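Local coordinates for PnpC (Pseudomonas putida, PDB 3N9T), which probably catalyses the iron(III)-dependent intradiol ring cleavage of hydroxyquinol by dioxygen, and carries bound phospholipid between the N-terminal helices of its dimer, at residues Glu9-Ile12 with Ser13-Val17; Val46-Thr49 with Glu50-Phe54; Gln30-Gln33 with Ser34-Arg37; Asp240-Leu243 with Asp244-Ala247. One frame throughout, in Å; residues are numbered along the deposited sequence.

Contact 1. Residues Glu9-Ile12 with Ser13-Val17; sequences EALI and SDQAV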
loop_
_atom_site.group_PDB
_atom_site.type_symbol
_atom_site.label_atom_id
_atom_site.label_comp_id
_atom_site.label_asym_id
_atom_site.label_seq_id
_atom_site.Cartn_x
_atom_site.Cartn_y
_atom_site.Cartn_z
ATOM N N GLU A 9 5.814 -15.236 15.775
ATOM C CA GLU A 9 5.343 -14.049 15.011
ATOM C C GLU A 9 6.288 -12.878 15.189
ATOM O O GLU A 9 6.640 -12.194 14.215
ATOM C CB GLU A 9 3.907 -13.713 15.399
ATOM C CG GLU A 9 2.952 -14.833 14.963
ATOM C CD GLU A 9 1.626 -14.844 15.681
ATOM O OE1 GLU A 9 1.231 -13.793 16.296
ATOM O OE2 GLU A 9 0.909 -15.881 15.586
ATOM N N ALA A 10 6.785 -12.693 16.415
ATOM C CA ALA A 10 7.736 -11.631 16.673
ATOM C C ALA A 10 9.014 -11.879 15.896
ATOM O O ALA A 10 9.679 -10.935 15.505
ATOM C CB ALA A 10 8.062 -11.480 18.190
ATOM N N LEU A 11 9.379 -13.142 15.676
ATOM C CA LEU A 11 10.672 -13.405 15.038
ATOM C C LEU A 11 10.562 -13.075 13.556
ATOM O O LEU A 11 11.475 -12.585 12.931
ATOM C CB LEU A 11 11.085 -14.878 15.233
ATOM C CG LEU A 11 12.406 -15.314 14.534
ATOM C CD1 LEU A 11 13.640 -14.501 15.045
ATOM C CD2 LEU A 11 12.712 -16.829 14.672
ATOM N N ILE A 12 9.399 -13.315 12.988
ATOM C CA ILE A 12 9.203 -13.010 11.558
ATOM C C ILE A 12 9.301 -11.462 11.365
ATOM O O ILE A 12 9.938 -10.942 10.439
ATOM C CB ILE A 12 7.787 -13.525 11.105
ATOM C CG1 ILE A 12 7.718 -15.072 11.148
ATOM C CG2 ILE A 12 7.398 -12.910 9.651
ATOM C CD1 ILE A 12 6.186 -15.645 11.065
ATOM N N SER A 13 8.631 -10.707 12.231
ATOM C CA SER A 13 8.698 -9.227 12.106
ATOM C C SER A 13 10.082 -8.647 12.342
ATOM O O SER A 13 10.503 -7.709 11.634
ATOM C CB SER A 13 7.665 -8.567 13.038
ATOM O OG SER A 13 6.414 -9.155 12.717
ATOM N N ASP A 14 10.815 -9.185 13.323
ATOM C CA ASP A 14 12.210 -8.759 13.523
ATOM C C ASP A 14 13.061 -8.986 12.294
ATOM O O ASP A 14 13.823 -8.096 11.882
ATOM C CB ASP A 14 12.843 -9.515 14.707
ATOM C CG ASP A 14 12.331 -8.991 16.065
ATOM O OD1 ASP A 14 11.742 -7.884 16.110
ATOM O OD2 ASP A 14 12.564 -9.654 17.102
ATOM N N GLN A 15 12.982 -10.201 11.709
ATOM C CA GLN A 15 13.768 -10.496 10.505
ATOM C C GLN A 15 13.386 -9.505 9.356
ATOM O O GLN A 15 14.242 -9.022 8.614
ATOM C CB GLN A 15 13.415 -11.897 9.987
ATOM C CG GLN A 15 14.060 -13.088 10.615
ATOM C CD GLN A 15 13.479 -14.385 10.017
ATOM O OE1 GLN A 15 13.998 -14.879 9.069
ATOM N NE2 GLN A 15 12.354 -14.847 10.522
ATOM N N ALA A 16 12.093 -9.226 9.204
ATOM C CA ALA A 16 11.654 -8.354 8.117
ATOM C C ALA A 16 12.222 -6.937 8.326
ATOM O O ALA A 16 12.783 -6.340 7.429
ATOM C CB ALA A 16 10.134 -8.349 8.079
ATOM N N VAL A 17 12.087 -6.404 9.528
ATOM C CA VAL A 17 12.698 -5.107 9.838
ATOM C C VAL A 17 14.210 -5.124 9.693
ATOM O O VAL A 17 14.829 -4.220 9.071
ATOM C CB VAL A 17 12.260 -4.634 11.250
ATOM C CG1 VAL A 17 13.098 -3.398 11.788
ATOM C CG2 VAL A 17 10.782 -4.381 11.279
#

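Contact 2. Residues Val46-Thr49 with Glu50-Phe54; sequences VELT and EQEWF. With HGX (1-heptadecanoyl-2-tridecanoyl-3-glycerol-phosphonyl choline), chain B.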
loop_
_atom_site.group_PDB
_atom_site.type_symbol
_atom_site.label_atom_id
_atom_site.label_comp_id
_atom_site.label_asym_id
_atom_site.label_seq_id
_atom_site.Cartn_x
_atom_site.Cartn_y
_atom_site.Cartn_z
ATOM N N VAL A 46 -4.927 -6.415 14.425
ATOM C CA VAL A 46 -6.245 -6.819 13.985
ATOM C C VAL A 46 -6.372 -8.354 13.739
ATOM O O VAL A 46 -7.490 -8.846 13.503
ATOM C CB VAL A 46 -6.754 -6.029 12.673
ATOM C CG1 VAL A 46 -6.781 -4.519 12.912
ATOM C CG2 VAL A 46 -5.912 -6.411 11.418
ATOM N N GLU A 47 -5.223 -9.050 13.703
ATOM C CA GLU A 47 -5.151 -10.506 13.410
ATOM C C GLU A 47 -5.766 -10.766 12.073
ATOM O O GLU A 47 -6.744 -11.499 11.932
ATOM C CB GLU A 47 -5.778 -11.302 14.567
ATOM C CG GLU A 47 -4.943 -11.025 15.818
ATOM C CD GLU A 47 -5.236 -11.938 16.996
ATOM O OE1 GLU A 47 -6.342 -12.437 17.100
ATOM O OE2 GLU A 47 -4.342 -12.141 17.816
ATOM N N LEU A 48 -5.233 -10.066 11.065
ATOM C CA LEU A 48 -5.733 -10.155 9.707
ATOM C C LEU A 48 -5.867 -11.618 9.229
ATOM O O LEU A 48 -4.924 -12.427 9.411
ATOM C CB LEU A 48 -4.725 -9.405 8.756
ATOM C CG LEU A 48 -5.293 -8.872 7.439
ATOM C CD1 LEU A 48 -6.195 -7.687 7.778
ATOM C CD2 LEU A 48 -4.141 -8.377 6.552
ATOM N N THR A 49 -7.022 -11.976 8.637
ATOM C CA THR A 49 -7.184 -13.309 8.116
ATOM C C THR A 49 -6.546 -13.426 6.739
ATOM O O THR A 49 -6.238 -12.427 6.074
ATOM C CB THR A 49 -8.707 -13.707 8.018
ATOM O OG1 THR A 49 -9.331 -12.980 6.972
ATOM C CG2 THR A 49 -9.421 -13.535 9.367
ATOM N N GLU A 50 -6.372 -14.654 6.269
ATOM C CA GLU A 50 -5.830 -14.853 4.931
ATOM C C GLU A 50 -6.790 -14.281 3.884
ATOM O O GLU A 50 -6.367 -13.707 2.895
ATOM C CB GLU A 50 -5.652 -16.382 4.704
ATOM C CG GLU A 50 -4.485 -16.916 5.558
ATOM C CD GLU A 50 -4.475 -18.437 5.805
ATOM O OE1 GLU A 50 -5.333 -18.957 6.583
ATOM O OE2 GLU A 50 -3.524 -19.076 5.269
ATOM N N GLN A 51 -8.090 -14.405 4.119
ATOM C CA GLN A 51 -9.084 -13.904 3.116
ATOM C C GLN A 51 -9.046 -12.367 3.090
ATOM O O GLN A 51 -9.195 -11.722 2.022
ATOM C CB GLN A 51 -10.514 -14.425 3.453
ATOM C CG GLN A 51 -11.645 -13.928 2.524
ATOM C CD GLN A 51 -13.085 -14.394 2.930
ATOM O OE1 GLN A 51 -13.930 -14.759 2.061
ATOM N NE2 GLN A 51 -13.359 -14.398 4.252
ATOM N N GLU A 52 -8.929 -11.746 4.268
ATOM C CA GLU A 52 -8.761 -10.283 4.313
ATOM C C GLU A 52 -7.461 -9.806 3.608
ATOM O O GLU A 52 -7.434 -8.739 2.969
ATOM C CB GLU A 52 -8.738 -9.860 5.776
ATOM C CG GLU A 52 -10.174 -10.099 6.450
ATOM C CD GLU A 52 -10.166 -9.952 7.922
ATOM O OE1 GLU A 52 -9.068 -10.002 8.546
ATOM O OE2 GLU A 52 -11.317 -9.796 8.474
ATOM N N TRP A 53 -6.372 -10.560 3.809
ATOM C CA TRP A 53 -5.104 -10.281 3.144
ATOM C C TRP A 53 -5.318 -10.343 1.620
ATOM O O TRP A 53 -4.894 -9.405 0.896
ATOM C CB TRP A 53 -4.062 -11.289 3.607
ATOM C CG TRP A 53 -2.736 -11.195 2.881
ATOM C CD1 TRP A 53 -1.682 -10.341 3.164
ATOM C CD2 TRP A 53 -2.372 -11.912 1.696
ATOM N NE1 TRP A 53 -0.680 -10.516 2.218
ATOM C CE2 TRP A 53 -1.067 -11.505 1.341
ATOM C CE3 TRP A 53 -3.003 -12.913 0.933
ATOM C CZ2 TRP A 53 -0.390 -12.041 0.229
ATOM C CZ3 TRP A 53 -2.332 -13.439 -0.178
ATOM C CH2 TRP A 53 -1.034 -12.987 -0.515
ATOM N N PHE A 54 -6.013 -11.368 1.142
ATOM C CA PHE A 54 -6.271 -11.501 -0.297
ATOM C C PHE A 54 -7.066 -10.278 -0.752
ATOM O O PHE A 54 -6.828 -9.773 -1.830
ATOM C CB PHE A 54 -7.101 -12.780 -0.627
ATOM C CG PHE A 54 -6.266 -14.051 -0.853
ATOM C CD1 PHE A 54 -5.607 -14.278 -2.081
ATOM C CD2 PHE A 54 -6.160 -15.051 0.174
ATOM C CE1 PHE A 54 -4.824 -15.487 -2.274
ATOM C CE2 PHE A 54 -5.391 -16.254 -0.004
ATOM C CZ PHE A 54 -4.720 -16.458 -1.246
HETATM O O11 HGX B . -13.911 -6.640 5.066
HETATM C C11 HGX B . -13.289 -6.744 4.055
HETATM C C12 HGX B . -11.828 -7.041 4.149
HETATM C C13 HGX B . -11.040 -5.755 4.181
HETATM C C14 HGX B . -9.609 -6.199 4.044
HETATM C C15 HGX B . -8.687 -5.046 4.111
HETATM C C16 HGX B . -7.292 -5.571 4.239
HETATM C C17 HGX B . -6.332 -4.453 3.922
HETATM C C18 HGX B . -4.981 -4.851 4.481
HETATM C C19 HGX B . -3.863 -4.393 3.571
HETATM C C20 HGX B . -2.759 -5.448 3.675
HETATM C C21 HGX B . -2.930 -6.587 2.665
HETATM C C22 HGX B . -1.666 -7.000 1.905
HETATM C C23 HGX B . -0.433 -6.127 2.160
HETATM O O3 HGX B . -13.976 -6.588 2.799
HETATM C C3 HGX B . -15.324 -6.128 2.741
HETATM C C2 HGX B . -15.451 -4.730 2.151
HETATM C C1 HGX B . -16.912 -4.506 1.879
HETATM O O3P HGX B . -17.525 -4.330 3.145
HETATM O O2 HGX B . -14.796 -4.580 0.895
HETATM C C31 HGX B . -13.811 -3.491 0.834
HETATM O O31 HGX B . -13.983 -2.550 0.099
HETATM C C32 HGX B . -12.521 -3.436 1.551
HETATM C C33 HGX B . -11.845 -2.191 0.964
HETATM C C34 HGX B . -10.355 -2.373 1.083
HETATM C C35 HGX B . -9.636 -1.170 1.639
HETATM C C36 HGX B . -8.182 -1.473 1.587
HETATM C C37 HGX B . -7.456 -0.141 1.568
HETATM C C38 HGX B . -6.008 -0.484 1.767
HETATM C C39 HGX B . -5.119 0.608 1.206
HETATM C C40 HGX B . -4.048 1.047 2.191
HETATM C C42 HGX B . -2.744 0.254 2.075
HETATM C C43 HGX B . -1.534 1.098 1.635
HETATM C C44 HGX B . -1.621 2.584 1.998
HETATM C C45 HGX B . -1.455 3.429 0.737
HETATM C C46 HGX B . -2.162 4.797 0.793
HETATM C C47 HGX B . -1.170 5.913 0.488
HETATM C C48 HGX B . -1.038 5.925 -1.021
HETATM O O1 HGX B . -19.641 -5.115 2.058
HETATM P P1 HGX B . -18.913 -5.087 3.406
HETATM O O4 HGX B . -18.548 -6.384 4.107
HETATM O O5 HGX B . -19.703 -4.079 4.423
HETATM C C4 HGX B . -21.055 -4.372 4.840
HETATM C C5 HGX B . -22.068 -3.332 4.336
HETATM N N1 HGX B . -22.790 -3.625 3.061
HETATM C C6 HGX B . -24.132 -3.012 3.144
HETATM C C7 HGX B . -22.959 -5.071 2.768
HETATM C C8 HGX B . -22.073 -2.973 1.948
HETATM O O HOH W 1 -11.957 -13.440 6.843
#

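Contact 3. Residues Gln30-Gln33 with Ser34-Arg37; sequences QIMQ and SLVR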
loop_
_atom_site.group_PDB
_atom_site.type_symbol
_atom_site.label_atom_id
_atom_site.label_comp_id
_atom_site.label_asym_id
_atom_site.label_seq_id
_atom_site.Cartn_x
_atom_site.Cartn_y
_atom_site.Cartn_z
ATOM N N GLN A 30 15.807 4.033 7.485
ATOM C CA GLN A 30 14.840 4.614 8.429
ATOM C C GLN A 30 13.382 4.435 7.964
ATOM O O GLN A 30 12.517 3.977 8.720
ATOM C CB GLN A 30 15.059 6.132 8.575
ATOM C CG GLN A 30 14.073 6.732 9.675
ATOM C CD GLN A 30 14.278 8.223 9.839
ATOM O OE1 GLN A 30 14.977 8.838 9.054
ATOM N NE2 GLN A 30 13.642 8.803 10.833
ATOM N N ILE A 31 13.108 4.846 6.729
ATOM C CA ILE A 31 11.718 4.799 6.261
ATOM C C ILE A 31 11.219 3.333 6.202
ATOM O O ILE A 31 10.126 3.024 6.678
ATOM C CB ILE A 31 11.607 5.433 4.883
ATOM C CG1 ILE A 31 11.734 6.984 5.006
ATOM C CG2 ILE A 31 10.254 5.104 4.286
ATOM C CD1 ILE A 31 11.898 7.682 3.622
ATOM N N MET A 32 12.016 2.443 5.594
ATOM C CA MET A 32 11.548 1.055 5.419
ATOM C C MET A 32 11.424 0.320 6.770
ATOM O O MET A 32 10.507 -0.466 6.956
ATOM C CB MET A 32 12.479 0.302 4.496
ATOM C CG MET A 32 12.442 0.793 2.988
ATOM S SD MET A 32 10.743 0.993 2.324
ATOM C CE MET A 32 10.125 -0.690 2.399
ATOM N N GLN A 33 12.336 0.548 7.715
ATOM C CA GLN A 33 12.157 -0.105 9.017
ATOM C C GLN A 33 10.922 0.353 9.746
ATOM O O GLN A 33 10.215 -0.456 10.377
ATOM C CB GLN A 33 13.417 -0.016 9.904
ATOM C CG GLN A 33 14.602 -0.794 9.251
ATOM C CD GLN A 33 15.838 -0.908 10.157
ATOM O OE1 GLN A 33 16.234 0.057 10.827
ATOM N NE2 GLN A 33 16.447 -2.090 10.153
ATOM N N SER A 34 10.648 1.649 9.692
ATOM C CA SER A 34 9.424 2.171 10.236
ATOM C C SER A 34 8.179 1.637 9.534
ATOM O O SER A 34 7.192 1.223 10.177
ATOM C CB SER A 34 9.415 3.708 10.113
ATOM O OG SER A 34 8.324 4.196 10.811
ATOM N N LEU A 35 8.229 1.605 8.203
ATOM C CA LEU A 35 7.031 1.191 7.482
ATOM C C LEU A 35 6.739 -0.319 7.798
ATOM O O LEU A 35 5.579 -0.734 8.038
ATOM C CB LEU A 35 7.396 1.400 6.023
ATOM C CG LEU A 35 6.436 0.902 4.974
ATOM C CD1 LEU A 35 5.100 1.360 5.392
ATOM C CD2 LEU A 35 6.819 1.577 3.641
ATOM N N VAL A 36 7.805 -1.132 7.785
ATOM C CA VAL A 36 7.628 -2.566 8.058
ATOM C C VAL A 36 7.087 -2.837 9.488
ATOM O O VAL A 36 6.184 -3.655 9.680
ATOM C CB VAL A 36 8.931 -3.314 7.774
ATOM C CG1 VAL A 36 8.819 -4.778 8.241
ATOM C CG2 VAL A 36 9.175 -3.338 6.206
ATOM N N ARG A 37 7.654 -2.157 10.485
ATOM C CA ARG A 37 7.219 -2.322 11.860
ATOM C C ARG A 37 5.725 -1.924 11.944
ATOM O O ARG A 37 4.928 -2.643 12.530
ATOM C CB ARG A 37 8.071 -1.442 12.772
ATOM C CG ARG A 37 7.693 -1.576 14.289
ATOM C CD ARG A 37 7.721 -3.095 14.732
ATOM N NE ARG A 37 9.091 -3.621 14.706
ATOM C CZ ARG A 37 9.462 -4.895 14.903
ATOM N NH1 ARG A 37 8.564 -5.858 15.148
ATOM N NH2 ARG A 37 10.780 -5.184 14.877
#

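Contact 4. Residues Asp240-Leu243 with Asp244-Ala247; sequences DPYL and DSDA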
loop_
_atom_site.group_PDB
_atom_site.type_symbol
_atom_site.label_atom_id
_atom_site.label_comp_id
_atom_site.label_asym_id
_atom_site.label_seq_id
_atom_site.Cartn_x
_atom_site.Cartn_y
_atom_site.Cartn_z
ATOM N N ASP A 240 -21.057 25.496 4.017
ATOM C CA ASP A 240 -21.192 24.378 3.070
ATOM C C ASP A 240 -21.661 23.183 3.882
ATOM O O ASP A 240 -21.223 23.008 4.995
ATOM C CB ASP A 240 -19.851 24.085 2.366
ATOM C CG ASP A 240 -19.968 23.021 1.301
ATOM O OD1 ASP A 240 -19.987 23.364 0.097
ATOM O OD2 ASP A 240 -20.046 21.824 1.657
ATOM N N PRO A 241 -22.578 22.377 3.344
ATOM C CA PRO A 241 -23.025 21.292 4.229
ATOM C C PRO A 241 -21.983 20.173 4.462
ATOM O O PRO A 241 -22.204 19.312 5.290
ATOM C CB PRO A 241 -24.238 20.727 3.494
ATOM C CG PRO A 241 -23.978 21.052 2.012
ATOM C CD PRO A 241 -23.223 22.347 2.030
ATOM N N TYR A 242 -20.818 20.243 3.808
ATOM C CA TYR A 242 -19.813 19.166 3.862
ATOM C C TYR A 242 -18.523 19.598 4.541
ATOM O O TYR A 242 -17.553 18.840 4.575
ATOM C CB TYR A 242 -19.488 18.686 2.456
ATOM C CG TYR A 242 -20.660 18.036 1.772
ATOM C CD1 TYR A 242 -21.269 16.871 2.304
ATOM C CD2 TYR A 242 -21.176 18.574 0.586
ATOM C CE1 TYR A 242 -22.345 16.273 1.686
ATOM C CE2 TYR A 242 -22.298 18.004 -0.014
ATOM C CZ TYR A 242 -22.859 16.859 0.518
ATOM O OH TYR A 242 -23.931 16.287 -0.164
ATOM N N LEU A 243 -18.538 20.807 5.107
ATOM C CA LEU A 243 -17.388 21.423 5.769
ATOM C C LEU A 243 -16.782 20.556 6.841
ATOM O O LEU A 243 -15.552 20.543 7.016
ATOM C CB LEU A 243 -17.816 22.768 6.384
ATOM C CG LEU A 243 -16.955 24.037 6.337
ATOM C CD1 LEU A 243 -16.188 24.250 4.979
ATOM C CD2 LEU A 243 -17.847 25.244 6.673
ATOM N N ASP A 244 -17.627 19.809 7.553
ATOM C CA ASP A 244 -17.172 18.977 8.668
ATOM C C ASP A 244 -16.914 17.560 8.197
ATOM O O ASP A 244 -16.582 16.729 8.993
ATOM C CB ASP A 244 -18.204 18.945 9.856
ATOM C CG ASP A 244 -18.369 20.332 10.522
ATOM O OD1 ASP A 244 -17.321 20.941 10.890
ATOM O OD2 ASP A 244 -19.518 20.852 10.675
ATOM N N SER A 245 -17.114 17.276 6.913
ATOM C CA SER A 245 -17.030 15.913 6.458
ATOM C C SER A 245 -16.322 15.824 5.072
ATOM O O SER A 245 -16.623 14.957 4.292
ATOM C CB SER A 245 -18.469 15.275 6.460
ATOM O OG SER A 245 -19.230 15.863 5.424
ATOM N N ASP A 246 -15.379 16.756 4.810
ATOM C CA ASP A 246 -14.603 16.782 3.580
ATOM C C ASP A 246 -14.021 15.410 3.346
ATOM O O ASP A 246 -13.270 14.886 4.215
ATOM C CB ASP A 246 -13.475 17.834 3.692
ATOM C CG ASP A 246 -12.657 17.999 2.374
ATOM O OD1 ASP A 246 -12.934 17.329 1.336
ATOM O OD2 ASP A 246 -11.717 18.803 2.369
ATOM N N ALA A 247 -14.325 14.834 2.188
ATOM C CA ALA A 247 -13.849 13.491 1.847
ATOM C C ALA A 247 -12.309 13.343 1.869
ATOM O O ALA A 247 -11.784 12.214 1.971
ATOM C CB ALA A 247 -14.393 13.018 0.503
HETATM O O HOH W 2 -14.040 18.389 6.963
#

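Contact 1. Residues Glu9-Ile12 with Ser13-Val17
The carbonyl oxygen of Leu11 is approached twice by Gln15, once by its backbone N at 3.1 Å and once, weakly, by its side-chain NE2 at 3.4 Å. Gln15 reaches back because CG stands anti to the carbonyl carbon (chi1 -82°) and CD follows in an extended chain, laying CG over the same oxygen and NE2 beside Leu11 CG, 4.0 Å away. The bond from Gln15 N is nearly straight, with an N-H...O angle of 169°. One residue earlier, Asp14 N donates to Ala10 O at 3.0 Å, while Asp14 CG hangs 3.3 Å from that oxygen. Ser13 N donates to Glu9 O at 3.2 Å, and Ala16 N to Ile12 O. Beyond this shell the polar tips have partners in other helices and in the second subunit. Asp14 OD1 forms a salt bridge to Arg37, Ser13 OG bonds to His40, both of the same chain, and Glu9 OE2 pairs with Arg94 of the second subunit, whose Leu82 also packs on Ala16. Over residues 9-17 the backbone is therefore satisfied by i to i+4 bonds, and the side chains add ionic and apolar links to helix 26-46 and to the second subunit.

Contact 2. Residues Val46-Thr49 with Glu50-Phe54
Thr49 and Glu52 meet through two first torsions: Thr49 OG1 sits between its own backbone N and carbonyl carbon (chi1 71°), and Glu52 CG stands anti to its carbonyl carbon, with the rest of the chain extended. The first setting presents OG1 to Glu52 N, which donates at 3.0 Å; the second swings the carboxylate back, where OE1 receives Thr49 N at 2.8 Å. That second bond is almost linear at N-H (174°), but the donor lies above the carboxylate plane, 39° out of it. Glu52 CG is pressed against Thr49 OG1, and Thr49 CG2 rests 3.6 Å from Glu52 OE1. A water bonded to OG1 also accepts from Gln51 NE2. The first turn of the helix is completed by Trp53 N, which donates to Thr49 O at 2.9 Å. Leu48 packs its CD1 near Glu52 OE1 and its CD2 4.1 Å from Trp53 CB, the two apolar side chains crossing at about a right angle. Trp53 CD1 then lies 3.6 Å from C22 of the phospholipid acyl chain, and Glu52 O 3.4 Å from its C16. The second subunit adds charge and polarity: its Arg27 bridges to Glu52 OE1, and its Ser79 bonds to Trp53 NE1. With Glu47, at positive phi, as the C-prime residue of the Schellman motif ending helix 26-46, the reciprocal Thr49-Glu52 pair is a capping box that starts helix 50-65 at the wall of the lipid pocket.

Contact 3. Residues Gln30-Gln33 with Ser34-Arg37
Met32 and Leu35 run alongside each other in one direction, and the sulfur end of Met32 makes the side-chain contact. From CB, Met32 places CG anti to its carbonyl carbon (chi1 -68°), and bends at chi2 and chi3 fold the chain round so that SD and CE both come to Leu35 CD2, SD at 4.2 Å. Leu35 answers from the next turn: its CB lies 3.2 Å from Ile31 O, and CD2 forms the surface against the thioether. Backbone bonds hold the spacing. Leu35 N donates to Ile31 O at 2.8 Å, Val36 N to Met32 O, and Arg37 N to Gln33 O. Val36 CG2 also leans over Met32 O, 3.3 Å away. Ile31, Met32 and Leu35 all touch bound phospholipid, whereas Val36 turns to Ala16 and Val17 of helix 7-18. The polar side chains find partners elsewhere: Ser34 OG bonds to Glu45 of the second subunit, and Gln33 NE2 to Glu21 OE2 of the same chain. Residues 30-37 are thus divided chemically, with thioether and aliphatic groups offering dispersion contacts to lipid and polar ends hydrogen-bonded to other parts of the chain and to the second subunit.

Contact 4. Residues Asp240-Leu243 with Asp244-Ala247
Asp244 follows Leu243 at the far corner of a type I turn running from Tyr242 to Ser245; its N lies 3.1 Å from Tyr242 O but at too poor an angle for a bond. Ser245 closes the turn. Its N donates to Tyr242 O at 2.8 Å, with an N-H...O angle of 157°, yet it arrives from above the carbonyl plane, 60° out of it. The side chain adds a second touch: with chi1 at 70° OG lies between the backbone N and carbonyl carbon, which brings it to the edge of the Tyr242 ring, near its plane, 3.9 Å from CD1. His212 takes up this hydroxyl in a hydrogen bond and also meets the tyrosine ring, which Trp214 stacks against. Asp246 comes next. A water accepts from its N at 3.0 Å and donates to Leu243 O at 2.6 Å, spanning the turn, while its carboxylate leads away to Arg215, Val248 and Gly250. Ala247 carries the chain on by backbone hydrogen bonding with Trp214. Upstream, Asp240 OD2 accepts from Tyr242 N at 2.8 Å, forming an Asx turn that introduces the first of two overlapping type I turns, Asp240 to Leu243. Short-range backbone, carboxylate and water bonds therefore shape this loop of the dioxygenase domain, and the Asp246 carboxylate is held by two backbone N-H groups and Arg215, which fixes its orientation about 7 Å from the side chain of the iron ligand His218.

Contacts 1, 2 and 3 belong to the N-terminal helical region and all touch the second subunit; contact 4 stands apart in a loop of the catalytic domain, with its centre 32 to 41 Å from theirs. Contact 3 is buried, contacts 1 and 2 are partly buried, and contact 4 is at the surface. Contacts 1 and 3 meet directly, Val17 O lying 2.9 Å from Gln33 NE2, and so join helices 7-18 and 26-46. Contact 2 follows the end of helix 26-46 and, like contact 3, touches bound phospholipid. Regular i to i+4 backbone bonds dominate contacts 1 and 3, reciprocal capping contact 2, and turns with a bridging water contact 4.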